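PDB 2PY6: methyltransferase FkbM from Methylobacillus flagellatus KT, which probably acts as a methyltransferase with a Rossmann-like domain, its substrate not established. Local coordinates for residues A[17-22]-A[186-191]; A[178-183]-A[390-395]; A[293-298]-A[325-330]. All coordinates share one frame; numbering follows the deposited sequence.

Contact 1: A[17-22]-A[186-191]. With EDO (1,2-ethanediol), chain E.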
loop_
_atom_site.group_PDB
_atom_site.type_symbol
_atom_site.label_atom_id
_atom_site.label_comp_id
_atom_site.label_asym_id
_atom_site.label_seq_id
_atom_site.Cartn_x
_atom_site.Cartn_y
_atom_site.Cartn_z
ATOM N N LEU A 17 -4.888 4.935 40.541
ATOM C CA LEU A 17 -4.412 4.340 41.758
ATOM C C LEU A 17 -5.543 4.102 42.761
ATOM O O LEU A 17 -5.258 3.583 43.852
ATOM C CB LEU A 17 -3.266 5.166 42.359
ATOM C CG LEU A 17 -1.937 5.021 41.611
ATOM C CD1 LEU A 17 -0.884 5.804 42.299
ATOM C CD2 LEU A 17 -1.464 3.578 41.487
ATOM N N ALA A 18 -6.795 4.427 42.364
ATOM C CA ALA A 18 -7.995 4.270 43.206
ATOM C C ALA A 18 -9.209 3.790 42.383
ATOM O O ALA A 18 -10.330 4.273 42.528
ATOM C CB ALA A 18 -8.324 5.595 43.891
HETATM N N MSE A 19 -8.968 2.843 41.496
HETATM C CA MSE A 19 -10.025 2.309 40.665
HETATM C C MSE A 19 -11.063 1.479 41.376
HETATM O O MSE A 19 -12.153 1.255 40.831
HETATM C CB MSE A 19 -9.453 1.569 39.475
HETATM C CG MSE A 19 -8.584 2.503 38.646
HETATM SE SE MSE A 19 -8.698 1.956 36.908
HETATM C CE MSE A 19 -7.260 2.619 36.027
ATOM N N ASN A 20 -10.712 1.017 42.569
ATOM C CA ASN A 20 -11.640 0.323 43.460
ATOM C C ASN A 20 -12.703 1.332 43.913
ATOM O O ASN A 20 -13.908 1.053 43.880
ATOM C CB ASN A 20 -10.885 -0.321 44.653
ATOM C CG ASN A 20 -10.029 0.687 45.466
ATOM O OD1 ASN A 20 -9.388 1.611 44.922
ATOM N ND2 ASN A 20 -10.028 0.502 46.772
ATOM N N ASP A 21 -12.260 2.536 44.259
ATOM C CA ASP A 21 -13.183 3.567 44.668
ATOM C C ASP A 21 -14.097 4.012 43.539
ATOM O O ASP A 21 -15.317 4.111 43.731
ATOM C CB ASP A 21 -12.428 4.752 45.252
ATOM C CG ASP A 21 -11.786 4.421 46.591
ATOM O OD1 ASP A 21 -12.275 3.508 47.283
ATOM O OD2 ASP A 21 -10.825 5.103 46.971
ATOM N N SER A 22 -13.517 4.292 42.378
ATOM C CA SER A 22 -14.302 4.706 41.227
ATOM C C SER A 22 -15.313 3.602 40.818
ATOM O O SER A 22 -16.432 3.896 40.343
ATOM C CB SER A 22 -13.379 5.152 40.068
ATOM O OG SER A 22 -12.558 4.099 39.620
ATOM N N SER A 186 -3.244 -7.178 38.564
ATOM C CA SER A 186 -4.433 -7.919 38.224
ATOM C C SER A 186 -5.646 -7.244 38.827
ATOM O O SER A 186 -6.696 -7.144 38.184
ATOM C CB SER A 186 -4.340 -9.337 38.762
ATOM O OG SER A 186 -3.489 -10.098 37.954
ATOM N N VAL A 187 -5.522 -6.792 40.073
ATOM C CA VAL A 187 -6.617 -6.084 40.737
ATOM C C VAL A 187 -6.882 -4.784 39.970
ATOM O O VAL A 187 -8.014 -4.470 39.612
ATOM C CB VAL A 187 -6.314 -5.799 42.222
ATOM C CG1 VAL A 187 -7.393 -4.924 42.820
ATOM C CG2 VAL A 187 -6.190 -7.105 43.001
ATOM N N GLN A 188 -5.848 -4.024 39.678
ATOM C CA GLN A 188 -6.074 -2.793 38.918
ATOM C C GLN A 188 -6.759 -3.111 37.568
ATOM O O GLN A 188 -7.697 -2.416 37.131
ATOM C CB GLN A 188 -4.775 -2.033 38.712
ATOM C CG GLN A 188 -5.004 -0.533 38.337
ATOM C CD GLN A 188 -3.745 0.123 37.807
ATOM O OE1 GLN A 188 -2.885 -0.538 37.185
ATOM N NE2 GLN A 188 -3.615 1.425 38.054
ATOM N N THR A 189 -6.298 -4.167 36.913
ATOM C CA THR A 189 -6.878 -4.580 35.641
ATOM C C THR A 189 -8.347 -4.935 35.814
ATOM O O THR A 189 -9.188 -4.482 35.016
ATOM C CB THR A 189 -6.096 -5.739 35.053
ATOM O OG1 THR A 189 -4.749 -5.309 34.791
ATOM C CG2 THR A 189 -6.750 -6.250 33.783
ATOM N N LEU A 190 -8.672 -5.736 36.840
ATOM C CA LEU A 190 -10.068 -6.102 37.068
ATOM C C LEU A 190 -10.942 -4.872 37.168
ATOM O O LEU A 190 -11.942 -4.752 36.477
ATOM C CB LEU A 190 -10.253 -6.934 38.344
ATOM C CG LEU A 190 -11.714 -7.292 38.698
ATOM C CD1 LEU A 190 -12.322 -8.180 37.584
ATOM C CD2 LEU A 190 -11.872 -7.949 40.049
ATOM N N TYR A 191 -10.573 -3.962 38.078
ATOM C CA TYR A 191 -11.352 -2.753 38.287
ATOM C C TYR A 191 -11.441 -1.851 37.060
ATOM O O TYR A 191 -12.497 -1.286 36.797
ATOM C CB TYR A 191 -10.887 -1.991 39.511
ATOM C CG TYR A 191 -11.243 -2.669 40.834
ATOM C CD1 TYR A 191 -12.555 -2.992 41.153
ATOM C CD2 TYR A 191 -10.272 -2.928 41.781
ATOM C CE1 TYR A 191 -12.877 -3.596 42.355
ATOM C CE2 TYR A 191 -10.582 -3.529 42.980
ATOM C CZ TYR A 191 -11.879 -3.853 43.275
ATOM O OH TYR A 191 -12.185 -4.446 44.493
HETATM C C1 EDO E . -7.090 0.108 41.453
HETATM O O1 EDO E . -6.177 1.217 41.498
HETATM C C2 EDO E . -6.652 -1.085 42.280
HETATM O O2 EDO E . -7.625 -1.383 43.309
#

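Contact 2: A[178-183]-A[390-395]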
loop_
_atom_site.group_PDB
_atom_site.type_symbol
_atom_site.label_atom_id
_atom_site.label_comp_id
_atom_site.label_asym_id
_atom_site.label_seq_id
_atom_site.Cartn_x
_atom_site.Cartn_y
_atom_site.Cartn_z
ATOM N N ALA A 178 -11.615 -9.658 43.319
ATOM C CA ALA A 178 -10.486 -8.738 43.515
ATOM C C ALA A 178 -9.538 -9.201 44.644
ATOM O O ALA A 178 -8.302 -9.159 44.511
ATOM C CB ALA A 178 -11.016 -7.352 43.818
ATOM N N GLN A 179 -10.138 -9.627 45.763
ATOM C CA GLN A 179 -9.404 -10.112 46.934
ATOM C C GLN A 179 -8.665 -11.428 46.656
ATOM O O GLN A 179 -7.677 -11.718 47.301
ATOM C CB GLN A 179 -10.358 -10.312 48.138
ATOM C CG GLN A 179 -11.115 -9.062 48.591
ATOM C CD GLN A 179 -12.351 -9.406 49.450
ATOM O OE1 GLN A 179 -12.460 -10.520 49.999
ATOM N NE2 GLN A 179 -13.281 -8.453 49.561
ATOM N N ARG A 180 -9.140 -12.217 45.702
ATOM C CA ARG A 180 -8.538 -13.522 45.377
ATOM C C ARG A 180 -7.345 -13.440 44.391
ATOM O O ARG A 180 -6.554 -14.374 44.282
ATOM C CB ARG A 180 -9.646 -14.443 44.823
ATOM C CG ARG A 180 -9.304 -15.941 44.652
ATOM C CD ARG A 180 -8.707 -16.601 45.916
ATOM N NE ARG A 180 -8.490 -18.057 45.788
ATOM C CZ ARG A 180 -7.464 -18.622 45.132
ATOM N NH1 ARG A 180 -6.542 -17.870 44.518
ATOM N NH2 ARG A 180 -7.356 -19.954 45.095
ATOM N N LEU A 181 -7.251 -12.339 43.656
ATOM C CA LEU A 181 -6.196 -12.154 42.679
ATOM C C LEU A 181 -4.856 -12.006 43.405
ATOM O O LEU A 181 -4.760 -11.323 44.444
ATOM C CB LEU A 181 -6.528 -10.959 41.776
ATOM C CG LEU A 181 -7.761 -11.090 40.865
ATOM C CD1 LEU A 181 -8.155 -9.774 40.178
ATOM C CD2 LEU A 181 -7.532 -12.153 39.782
ATOM N N ALA A 182 -3.820 -12.659 42.866
ATOM C CA ALA A 182 -2.504 -12.716 43.544
ATOM C C ALA A 182 -1.634 -11.440 43.512
ATOM O O ALA A 182 -0.761 -11.264 44.358
ATOM C CB ALA A 182 -1.716 -13.884 43.000
ATOM N N ASP A 183 -1.870 -10.558 42.556
ATOM C CA ASP A 183 -1.013 -9.393 42.378
ATOM C C ASP A 183 -1.846 -8.117 42.179
ATOM O O ASP A 183 -2.997 -8.162 41.722
ATOM C CB ASP A 183 -0.039 -9.648 41.200
ATOM C CG ASP A 183 -0.746 -9.741 39.855
ATOM O OD1 ASP A 183 -1.567 -10.675 39.637
ATOM O OD2 ASP A 183 -0.473 -8.863 39.017
ATOM N N TYR A 390 -4.947 -23.035 42.944
ATOM C CA TYR A 390 -4.418 -22.159 41.900
ATOM C C TYR A 390 -4.262 -20.718 42.375
ATOM O O TYR A 390 -5.051 -20.229 43.175
ATOM C CB TYR A 390 -5.349 -22.076 40.706
ATOM C CG TYR A 390 -5.223 -23.106 39.620
ATOM C CD1 TYR A 390 -4.066 -23.207 38.865
ATOM C CD2 TYR A 390 -6.314 -23.905 39.255
ATOM C CE1 TYR A 390 -3.973 -24.110 37.804
ATOM C CE2 TYR A 390 -6.229 -24.811 38.214
ATOM C CZ TYR A 390 -5.057 -24.898 37.474
ATOM O OH TYR A 390 -4.984 -25.782 36.427
ATOM N N GLN A 391 -3.232 -20.054 41.870
ATOM C CA GLN A 391 -3.086 -18.616 42.026
ATOM C C GLN A 391 -3.756 -18.048 40.762
ATOM O O GLN A 391 -3.776 -18.719 39.726
ATOM C CB GLN A 391 -1.632 -18.211 42.072
ATOM C CG GLN A 391 -0.902 -18.812 43.252
ATOM C CD GLN A 391 0.303 -18.019 43.631
ATOM O OE1 GLN A 391 1.420 -18.420 43.330
ATOM N NE2 GLN A 391 0.088 -16.842 44.233
ATOM N N ILE A 392 -4.286 -16.827 40.842
ATOM C CA ILE A 392 -5.022 -16.242 39.744
ATOM C C ILE A 392 -4.518 -14.830 39.410
ATOM O O ILE A 392 -4.249 -14.009 40.300
ATOM C CB ILE A 392 -6.554 -16.149 40.064
ATOM C CG1 ILE A 392 -7.077 -17.449 40.657
ATOM C CG2 ILE A 392 -7.335 -15.724 38.783
ATOM C CD1 ILE A 392 -8.537 -17.380 41.117
ATOM N N GLY A 393 -4.392 -14.560 38.120
ATOM C CA GLY A 393 -4.024 -13.220 37.629
ATOM C C GLY A 393 -4.964 -12.832 36.507
ATOM O O GLY A 393 -5.775 -13.661 36.051
ATOM N N LEU A 394 -4.852 -11.576 36.050
ATOM C CA LEU A 394 -5.685 -11.091 34.974
ATOM C C LEU A 394 -4.955 -10.000 34.223
ATOM O O LEU A 394 -4.454 -9.078 34.831
ATOM C CB LEU A 394 -6.972 -10.509 35.557
ATOM C CG LEU A 394 -8.056 -9.975 34.620
ATOM C CD1 LEU A 394 -8.773 -11.142 33.913
ATOM C CD2 LEU A 394 -9.063 -9.166 35.460
ATOM N N ARG A 395 -4.895 -10.107 32.904
ATOM C CA ARG A 395 -4.319 -9.035 32.064
ATOM C C ARG A 395 -5.292 -8.732 30.928
ATOM O O ARG A 395 -6.037 -9.604 30.511
ATOM C CB ARG A 395 -2.964 -9.419 31.439
ATOM C CG ARG A 395 -1.822 -9.623 32.414
ATOM C CD ARG A 395 -1.387 -8.347 33.134
ATOM N NE ARG A 395 -0.369 -8.644 34.149
ATOM C CZ ARG A 395 -0.577 -8.872 35.445
ATOM N NH1 ARG A 395 -1.776 -8.849 35.996
ATOM N NH2 ARG A 395 0.453 -9.122 36.219
HETATM O O HOH W 1 -4.561 -15.862 43.550
HETATM O O HOH W 2 -1.729 -13.360 39.671
#

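Contact 3: A[293-298]-A[325-330]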
loop_
_atom_site.group_PDB
_atom_site.type_symbol
_atom_site.label_atom_id
_atom_site.label_comp_id
_atom_site.label_asym_id
_atom_site.label_seq_id
_atom_site.Cartn_x
_atom_site.Cartn_y
_atom_site.Cartn_z
ATOM N N GLU A 293 -18.417 -30.136 27.075
ATOM C CA GLU A 293 -18.430 -30.995 28.242
ATOM C C GLU A 293 -18.655 -32.451 27.933
ATOM O O GLU A 293 -18.263 -33.319 28.715
ATOM C CB GLU A 293 -19.350 -30.506 29.376
ATOM C CG GLU A 293 -20.748 -30.135 29.043
ATOM C CD GLU A 293 -21.444 -29.465 30.239
ATOM O OE1 GLU A 293 -21.688 -30.147 31.269
ATOM O OE2 GLU A 293 -21.746 -28.242 30.118
ATOM N N ASN A 294 -19.273 -32.739 26.804
ATOM C CA ASN A 294 -19.397 -34.106 26.430
ATOM C C ASN A 294 -19.267 -34.257 24.938
ATOM O O ASN A 294 -18.867 -33.294 24.251
ATOM C CB ASN A 294 -20.640 -34.718 27.089
ATOM C CG ASN A 294 -21.872 -33.928 26.869
ATOM O OD1 ASN A 294 -21.964 -33.126 25.943
ATOM N ND2 ASN A 294 -22.870 -34.175 27.721
ATOM N N THR A 295 -19.488 -35.483 24.461
ATOM C CA THR A 295 -19.353 -35.815 23.081
ATOM C C THR A 295 -20.712 -35.731 22.385
ATOM O O THR A 295 -21.613 -36.511 22.679
ATOM C CB THR A 295 -18.772 -37.205 22.963
ATOM O OG1 THR A 295 -17.515 -37.253 23.664
ATOM C CG2 THR A 295 -18.578 -37.595 21.489
ATOM N N ILE A 296 -20.838 -34.788 21.453
ATOM C CA ILE A 296 -22.080 -34.566 20.737
ATOM C C ILE A 296 -21.846 -33.833 19.411
ATOM O O ILE A 296 -20.953 -33.018 19.303
ATOM C CB ILE A 296 -23.064 -33.768 21.612
ATOM C CG1 ILE A 296 -24.477 -33.784 21.017
ATOM C CG2 ILE A 296 -22.538 -32.344 21.879
ATOM C CD1 ILE A 296 -25.508 -33.145 21.951
ATOM N N ARG A 297 -22.654 -34.184 18.412
ATOM C CA ARG A 297 -22.629 -33.609 17.090
ATOM C C ARG A 297 -23.796 -32.636 17.004
ATOM O O ARG A 297 -24.935 -33.038 17.161
ATOM C CB ARG A 297 -22.769 -34.701 16.051
ATOM C CG ARG A 297 -22.681 -34.173 14.659
ATOM C CD ARG A 297 -22.439 -35.260 13.671
ATOM N NE ARG A 297 -22.279 -34.702 12.334
ATOM C CZ ARG A 297 -21.170 -34.142 11.830
ATOM N NH1 ARG A 297 -20.048 -34.022 12.535
ATOM N NH2 ARG A 297 -21.193 -33.682 10.582
ATOM N N VAL A 298 -23.479 -31.365 16.751
ATOM C CA VAL A 298 -24.443 -30.268 16.782
ATOM C C VAL A 298 -24.219 -29.247 15.657
ATOM O O VAL A 298 -23.107 -29.162 15.116
ATOM C CB VAL A 298 -24.331 -29.460 18.139
ATOM C CG1 VAL A 298 -24.483 -30.380 19.343
ATOM C CG2 VAL A 298 -23.028 -28.713 18.230
ATOM N N VAL A 325 -18.362 -32.034 18.826
ATOM C CA VAL A 325 -17.980 -31.391 20.070
ATOM C C VAL A 325 -17.548 -32.571 20.954
ATOM O O VAL A 325 -18.221 -33.608 20.997
ATOM C CB VAL A 325 -19.162 -30.590 20.707
ATOM C CG1 VAL A 325 -18.820 -30.080 22.117
ATOM C CG2 VAL A 325 -19.562 -29.432 19.806
ATOM N N ARG A 326 -16.388 -32.433 21.587
ATOM C CA ARG A 326 -15.828 -33.460 22.425
ATOM C C ARG A 326 -15.211 -32.788 23.628
ATOM O O ARG A 326 -14.836 -31.613 23.525
ATOM C CB ARG A 326 -14.706 -34.145 21.656
ATOM C CG ARG A 326 -15.141 -34.800 20.322
ATOM C CD ARG A 326 -13.924 -35.430 19.662
ATOM N NE ARG A 326 -13.363 -36.483 20.498
ATOM C CZ ARG A 326 -12.137 -36.981 20.371
ATOM N NH1 ARG A 326 -11.301 -36.536 19.460
ATOM N NH2 ARG A 326 -11.750 -37.943 21.187
ATOM N N PRO A 327 -15.109 -33.510 24.765
ATOM C CA PRO A 327 -14.401 -32.952 25.902
ATOM C C PRO A 327 -12.881 -33.075 25.723
ATOM O O PRO A 327 -12.417 -34.055 25.151
ATOM C CB PRO A 327 -14.891 -33.809 27.087
ATOM C CG PRO A 327 -15.172 -35.114 26.478
ATOM C CD PRO A 327 -15.667 -34.832 25.081
ATOM N N ILE A 328 -12.153 -32.076 26.216
ATOM C CA ILE A 328 -10.672 -32.034 26.174
ATOM C C ILE A 328 -10.007 -33.298 26.736
ATOM O O ILE A 328 -9.055 -33.789 26.146
ATOM C CB ILE A 328 -10.139 -30.768 26.913
ATOM C CG1 ILE A 328 -10.395 -29.537 26.047
ATOM C CG2 ILE A 328 -8.618 -30.853 27.197
ATOM C CD1 ILE A 328 -10.394 -28.220 26.781
ATOM N N ASP A 329 -10.513 -33.789 27.867
ATOM C CA ASP A 329 -10.019 -34.989 28.517
ATOM C C ASP A 329 -10.062 -36.202 27.575
ATOM O O ASP A 329 -9.263 -37.099 27.698
ATOM C CB ASP A 329 -10.850 -35.335 29.769
ATOM C CG ASP A 329 -10.619 -34.392 30.938
ATOM O OD1 ASP A 329 -9.546 -33.781 31.028
ATOM O OD2 ASP A 329 -11.514 -34.302 31.806
ATOM N N ASP A 330 -11.014 -36.248 26.660
ATOM C CA ASP A 330 -11.082 -37.371 25.658
ATOM C C ASP A 330 -10.244 -37.091 24.402
ATOM O O ASP A 330 -9.723 -38.002 23.792
ATOM C CB ASP A 330 -12.525 -37.725 25.279
ATOM C CG ASP A 330 -12.625 -39.064 24.543
ATOM O OD1 ASP A 330 -12.084 -40.076 25.040
ATOM O OD2 ASP A 330 -13.267 -39.113 23.476
HETATM O O HOH W 3 -15.399 -37.802 22.516
#

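Contact 1: A[17-22]-A[186-191]
Asn20 lies over the ring of Tyr191, where the first turn of helix 19-32 packs against helix 184-199. This is helix-helix packing carried by a CH-pi contact over the tyrosine ring. Asn20 CA is 3.9 Å from the centroid of the Tyr191 ring and only 7° off the ring normal. Asn20 CB leans over the same face and comes to 3.6 Å from Tyr191 CE2. The torsion of Tyr191 turns CG anti to the carbonyl carbon (chi1 -72°), and this ring carbon also meets Asn20 CA.

Beside the ring, Met19, a selenomethionine, points its CB at the other helix. Met19 CB and Tyr191 CB are 3.8 Å apart, and Met19 O also reaches the tyrosine CB. Met19 CE ends 4.3 Å from Gln188 NE2. No direct hydrogen bond joins the two segments.

A molecule of 1,2-ethanediol, probably from the crystallisation liquor, fits between them. Met19 N gives its O1 a weak hydrogen bond of 3.2 Å. The O2 end lies 3.4 Å from Tyr191 CD2 and also touches Val187 CG1. Gln188 packs its CG against the O1 end.

Gln188 NE2 bonds to Pro16 O and to Gly220 O of the second subunit, so the contact borders a subunit interface. Helix 203-208 touches Met19 through Tyr204 and Glu207. The carbonyl of Met19 is gripped twice. Asn195 ND2 donates to it, and so does Ser22 OG, 3.1 Å from Met19 O and 40° out of the carbonyl plane.

Contact 2: A[178-183]-A[390-395]
Arg180 holds the backbone carbonyl of Tyr390 end-on, with both terminal nitrogens on one oxygen. Arg180 NH1 is 3.1 Å and Arg180 NH2 3.0 Å from Tyr390 O, which lies in the guanidinium plane. The two hydrogen bonds restrain the rotation of the group.

One direct backbone bond crosses the contact. Ala182 N is 2.9 Å from Ile392 O, with a nearly straight N-H...O angle of 177°. Two waters extend this pairing. One accepts from Ile392 N and donates to Arg180 O. The other donates to both Ile392 O and Asp183 OD1, so the Ile392 carbonyl takes two hydrogen bonds.

The charged pair is Asp183 and Arg395, which meet tip to tip. Asp183 CG sits between its backbone N and carbonyl carbon (chi1 67°), on the way to Arg395. Asp183 OD2 is 3.0 Å from Arg395 NH2 and 3.3 Å from Arg395 NH1, and the carboxylate and guanidinium planes are 57° apart. NH1 uses the syn lone pair of OD2, while NH2 comes from above the carboxylate plane. Arg395 NH1 also donates to Leu394 O. Asp183 is also the N-cap of helix 184-199, its side chain capping a backbone N of the first turn. Separately, OD1 accepts from Ser186 OG.

Apolar contacts centre on Ile392. Leu181 CD2 rests 3.7 Å from Ile392 CG2, and the two side chains cross at about a right angle. Ile392 CD1 lies over one face of the Arg180 guanidinium and 3.9 Å from Arg180 CG.

The contact joins the turn between helices 171-180 and 184-199 to the edge of the Rossmann-like sheet. Within the chain, strand 392-396 is outermost there. Strand 404-408 pairs with it on the inner side, and helix 375-386 packs on Tyr390, Ile392 and Leu394.

Contact 3: A[293-298]-A[325-330]
Thr295 and Arg326 are joined through a water that lies at the edge of the Arg326 guanidinium, in its plane. They flank an antiparallel hydrogen-bonded pair, Ile296 with Val325, in a small three-stranded sheet. The water accepts from Arg326 NE, donates to Asp330 OD2 and is 2.5 Å from Thr295 OG1. Asp330 OD2 sits at the same guanidinium's edge and forms a salt bridge, 3.0 Å from Arg326 NH2. The arginine meets it from above the carboxylate plane, 63° out of it. The ring of Pro327 is touched from the other segment at two atoms. Thr295 OG1 lies 3.4 Å from Pro327 CD, and Glu293 O approaches Pro327 CB.

Strand 296-299 is an outer strand of the sheet, and strand 322-326 is its middle one. Ile296 N is 2.9 Å from Val325 O, and Val325 N is 2.8 Å from Ile296 O. Thr295 CA adds a CA-H...O contact of 3.2 Å to the same Val325 O.

On the other side of the strand, the backbone of Arg326 bonds to Gly290 and Gly292. After Pro327, at the N-cap, the chain runs into helix 328-331, where Asp330 N bonds to Pro327 O and Ile328 packs on strand 229-233 of the Rossmann-like core.

Apolar side chains gather around Val325. Ile296 lies alongside it, pointing the same way, with Ile296 CG2 4.0 Å from Val325 CB. Val298 CG2 lies between the backbone N and the carbonyl carbon and meets Val325 CG2 at 3.9 Å.

In the fold
From the N terminus, contact 1 opens first, at helix 19-32, and closes on helix 184-199 after the chain has formed the six-stranded sheet. Contact 2 opens at the end of helix 171-180, before contact 1 has closed, so the two cross along the chain. They also touch in space, where Ser186 OG probably bonds to Leu394 N. Contact 2 closes on edge strand 392-396 and so spans most of the seven-stranded Rossmann-like sheet. Contact 3 opens and closes within that span. It pairs strands 296-299 and 322-326 across the unmodelled residues 301-320. Its centre is about 29 Å from that of contact 2.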